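Beta-galactosidase (Trichoderma reesei, PDB 3OG2) probably catalyses the hydrolysis of terminal non-reducing beta-D-galactose residues in beta-D-galactosides, as a family 35 glycoside hydrolase. Local coordinates at residues N310-I318 against G374-N382. Sequence-based numbering, arbitrary orientation.
With GOL (glycerol), chain H.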
loop_
_atom_site.group_PDB
_atom_site.type_symbol
_atom_site.label_atom_id
_atom_site.label_comp_id
_atom_site.label_asym_id
_atom_site.label_seq_id
_atom_site.Cartn_x
_atom_site.Cartn_y
_atom_site.Cartn_z
ATOM N N ASN A 310 -21.204 4.299 1.453
ATOM C CA ASN A 310 -21.568 5.474 2.240
ATOM C C ASN A 310 -20.864 6.725 1.749
ATOM O O ASN A 310 -21.372 7.846 1.953
ATOM C CB ASN A 310 -21.198 5.189 3.699
ATOM C CG ASN A 310 -21.633 6.287 4.621
ATOM O OD1 ASN A 310 -22.857 6.552 4.725
ATOM N ND2 ASN A 310 -20.666 6.926 5.284
ATOM N N ASN A 311 -19.692 6.625 1.122
ATOM C CA ASN A 311 -19.041 7.773 0.537
ATOM C C ASN A 311 -19.712 8.149 -0.793
ATOM O O ASN A 311 -19.794 9.338 -1.117
ATOM C CB ASN A 311 -17.537 7.473 0.304
ATOM C CG ASN A 311 -16.824 7.313 1.640
ATOM O OD1 ASN A 311 -17.221 7.881 2.658
ATOM N ND2 ASN A 311 -15.748 6.508 1.641
ATOM N N MET A 312 -20.172 7.133 -1.544
ATOM C CA MET A 312 -20.978 7.439 -2.723
ATOM C C MET A 312 -22.286 8.111 -2.296
ATOM O O MET A 312 -22.796 8.970 -3.019
ATOM C CB MET A 312 -21.286 6.148 -3.503
ATOM C CG MET A 312 -19.937 5.491 -3.944
ATOM S SD MET A 312 -20.287 3.857 -4.633
ATOM C CE MET A 312 -18.665 3.058 -4.385
ATOM N N ALA A 313 -22.825 7.747 -1.090
ATOM C CA ALA A 313 -24.064 8.428 -0.628
ATOM C C ALA A 313 -23.842 9.922 -0.451
ATOM O O ALA A 313 -24.783 10.716 -0.537
ATOM C CB ALA A 313 -24.473 7.772 0.660
ATOM N N ALA A 314 -22.600 10.338 -0.183
ATOM C CA ALA A 314 -22.222 11.752 -0.012
ATOM C C ALA A 314 -21.729 12.356 -1.329
ATOM O O ALA A 314 -21.313 13.539 -1.326
ATOM C CB ALA A 314 -21.183 11.878 1.065
ATOM N N GLY A 315 -21.707 11.613 -2.443
ATOM C CA GLY A 315 -21.321 12.143 -3.726
ATOM C C GLY A 315 -19.838 12.274 -3.894
ATOM O O GLY A 315 -19.378 13.152 -4.659
ATOM N N VAL A 316 -19.013 11.405 -3.296
ATOM C CA VAL A 316 -17.563 11.536 -3.601
ATOM C C VAL A 316 -17.287 11.340 -5.069
ATOM O O VAL A 316 -17.771 10.393 -5.696
ATOM C CB VAL A 316 -16.794 10.536 -2.728
ATOM C CG1 VAL A 316 -17.002 9.059 -3.165
ATOM C CG2 VAL A 316 -15.315 10.893 -2.702
ATOM N N THR A 317 -16.456 12.232 -5.652
ATOM C CA THR A 317 -16.111 12.043 -7.057
ATOM C C THR A 317 -14.588 12.027 -7.260
ATOM O O THR A 317 -14.162 11.829 -8.395
ATOM C CB THR A 317 -16.739 13.070 -7.973
ATOM O OG1 THR A 317 -16.383 14.367 -7.482
ATOM C CG2 THR A 317 -18.289 12.930 -7.994
ATOM N N ILE A 318 -13.795 12.206 -6.179
ATOM C CA ILE A 318 -12.336 11.904 -6.274
ATOM C C ILE A 318 -12.120 11.039 -5.029
ATOM O O ILE A 318 -12.307 11.538 -3.900
ATOM C CB ILE A 318 -11.451 13.156 -6.269
ATOM C CG1 ILE A 318 -11.725 14.054 -7.491
ATOM C CG2 ILE A 318 -9.971 12.730 -6.162
ATOM C CD1 ILE A 318 -10.916 15.316 -7.519
ATOM N N GLY A 374 -24.334 9.621 -14.646
ATOM C CA GLY A 374 -25.389 10.346 -14.009
ATOM C C GLY A 374 -25.141 10.459 -12.533
ATOM O O GLY A 374 -25.692 11.360 -11.871
ATOM N N TYR A 375 -24.315 9.598 -11.975
ATOM C CA TYR A 375 -23.948 9.752 -10.554
ATOM C C TYR A 375 -23.273 11.088 -10.277
ATOM O O TYR A 375 -23.425 11.705 -9.214
ATOM C CB TYR A 375 -23.043 8.575 -10.170
ATOM C CG TYR A 375 -22.277 8.773 -8.864
ATOM C CD1 TYR A 375 -22.867 8.550 -7.630
ATOM C CD2 TYR A 375 -20.934 9.178 -8.895
ATOM C CE1 TYR A 375 -22.178 8.726 -6.449
ATOM C CE2 TYR A 375 -20.217 9.349 -7.725
ATOM C CZ TYR A 375 -20.849 9.130 -6.496
ATOM O OH TYR A 375 -20.195 9.273 -5.312
ATOM N N ILE A 376 -22.504 11.598 -11.224
ATOM C CA ILE A 376 -21.725 12.798 -11.004
ATOM C C ILE A 376 -22.610 13.995 -10.829
ATOM O O ILE A 376 -22.292 14.885 -10.023
ATOM C CB ILE A 376 -20.765 13.035 -12.167
ATOM C CG1 ILE A 376 -19.736 11.913 -12.244
ATOM C CG2 ILE A 376 -20.112 14.405 -11.968
ATOM C CD1 ILE A 376 -18.892 11.916 -13.495
ATOM N N THR A 377 -23.723 14.038 -11.603
ATOM C CA THR A 377 -24.438 15.335 -11.512
ATOM C C THR A 377 -25.704 15.192 -10.685
ATOM O O THR A 377 -26.386 16.213 -10.542
ATOM C CB THR A 377 -24.697 15.862 -12.917
ATOM O OG1 THR A 377 -25.326 14.761 -13.602
ATOM C CG2 THR A 377 -23.410 16.261 -13.646
ATOM N N ALA A 378 -25.968 14.025 -10.131
ATOM C CA ALA A 378 -27.070 13.856 -9.161
ATOM C C ALA A 378 -26.684 14.621 -7.913
ATOM O O ALA A 378 -25.500 14.721 -7.556
ATOM C CB ALA A 378 -27.318 12.386 -8.879
ATOM N N THR A 379 -27.633 15.184 -7.189
ATOM C CA THR A 379 -27.341 15.903 -5.956
ATOM C C THR A 379 -27.551 15.068 -4.718
ATOM O O THR A 379 -28.687 14.615 -4.476
ATOM C CB THR A 379 -28.315 17.103 -5.854
ATOM O OG1 THR A 379 -28.168 17.939 -7.018
ATOM C CG2 THR A 379 -27.966 17.921 -4.620
ATOM N N PRO A 380 -26.506 14.820 -3.935
ATOM C CA PRO A 380 -26.702 14.033 -2.704
ATOM C C PRO A 380 -27.502 14.873 -1.740
ATOM O O PRO A 380 -27.261 16.078 -1.568
ATOM C CB PRO A 380 -25.276 13.871 -2.182
ATOM C CG PRO A 380 -24.369 14.206 -3.319
ATOM C CD PRO A 380 -25.115 15.235 -4.116
ATOM N N GLU A 381 -28.446 14.261 -1.081
ATOM C CA GLU A 381 -29.311 14.879 -0.090
ATOM C C GLU A 381 -29.135 14.194 1.246
ATOM O O GLU A 381 -28.403 13.198 1.398
ATOM C CB GLU A 381 -30.781 14.768 -0.527
ATOM C CG GLU A 381 -30.940 15.371 -1.913
ATOM C CD GLU A 381 -30.896 16.881 -1.993
ATOM O OE1 GLU A 381 -30.647 17.520 -0.945
ATOM O OE2 GLU A 381 -31.095 17.479 -3.088
ATOM N N ASN A 382 -29.824 14.723 2.256
ATOM C CA ASN A 382 -29.711 14.140 3.573
ATOM C C ASN A 382 -30.178 12.683 3.604
ATOM O O ASN A 382 -31.118 12.294 2.921
ATOM C CB ASN A 382 -30.598 14.853 4.594
ATOM C CG ASN A 382 -30.051 16.202 5.000
ATOM O OD1 ASN A 382 -28.870 16.450 4.781
ATOM N ND2 ASN A 382 -30.893 17.030 5.606
HETATM C C1 GOL H . -22.516 15.888 -6.987
HETATM O O1 GOL H . -22.130 17.195 -6.582
HETATM C C2 GOL H . -21.484 14.843 -6.633
HETATM O O2 GOL H . -20.709 15.166 -5.490
HETATM C C3 GOL H . -21.866 13.403 -6.909
HETATM O O3 GOL H . -23.264 13.203 -6.958
HETATM O O HOH W 1 -25.656 12.800 1.096
#
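The phenol of Tyr-375 donates to the carbonyl of Val-316, OH to O 2.7 Å, the one direct hydrogen bond between the two segments. The hydroxyl approaches at 127° to the C=O bond, somewhat off the carbonyl plane. Its chi1 of 164° sets the Tyr-375 ring opposite the main-chain nitrogen and carries the phenol to the end of helix 301-313, where a Schellman motif closes the last turn: Val-316 N bonds to Asn-311 O and Gly-315 N to Met-312 O. The carbonyls of Met-312 and Val-316 both lie at the ring edge, Met-312 O 3.5 Å from Tyr-375 CE1, where C-H groups are mildly positive. The Met-312 side chain crosses that of Tyr-375 at about a right angle, Met-312 CB 4.0 Å from Tyr-375 CE1. A phenylalanine here would probably keep much of this packing but leave the carbonyl of Val-316, a buried residue, without its phenolic donor.

Pro-380 presses its CG against Gly-315 CA at 3.7 Å; glycine suits both the positive phi and this closeness, since a beta carbon would collide with the proline ring. Beside them a water donates to Ala-313 O and Glu-381 O, joining the two backbones. A glycerol, probably from the crystallisation liquor, has C3 over one face of the tyrosine ring and gives a hydrogen bond from O2 to Gly-315 O (2.6 Å). Thr-317 turns its methyl to the glycerol while its hydroxyl bonds to His-31 O. The contact thus fastens the turn leading into barrel strand 318-321 to the chain entering the next, all-beta domain, through one directed phenol bond, close apolar packing and a water bridge.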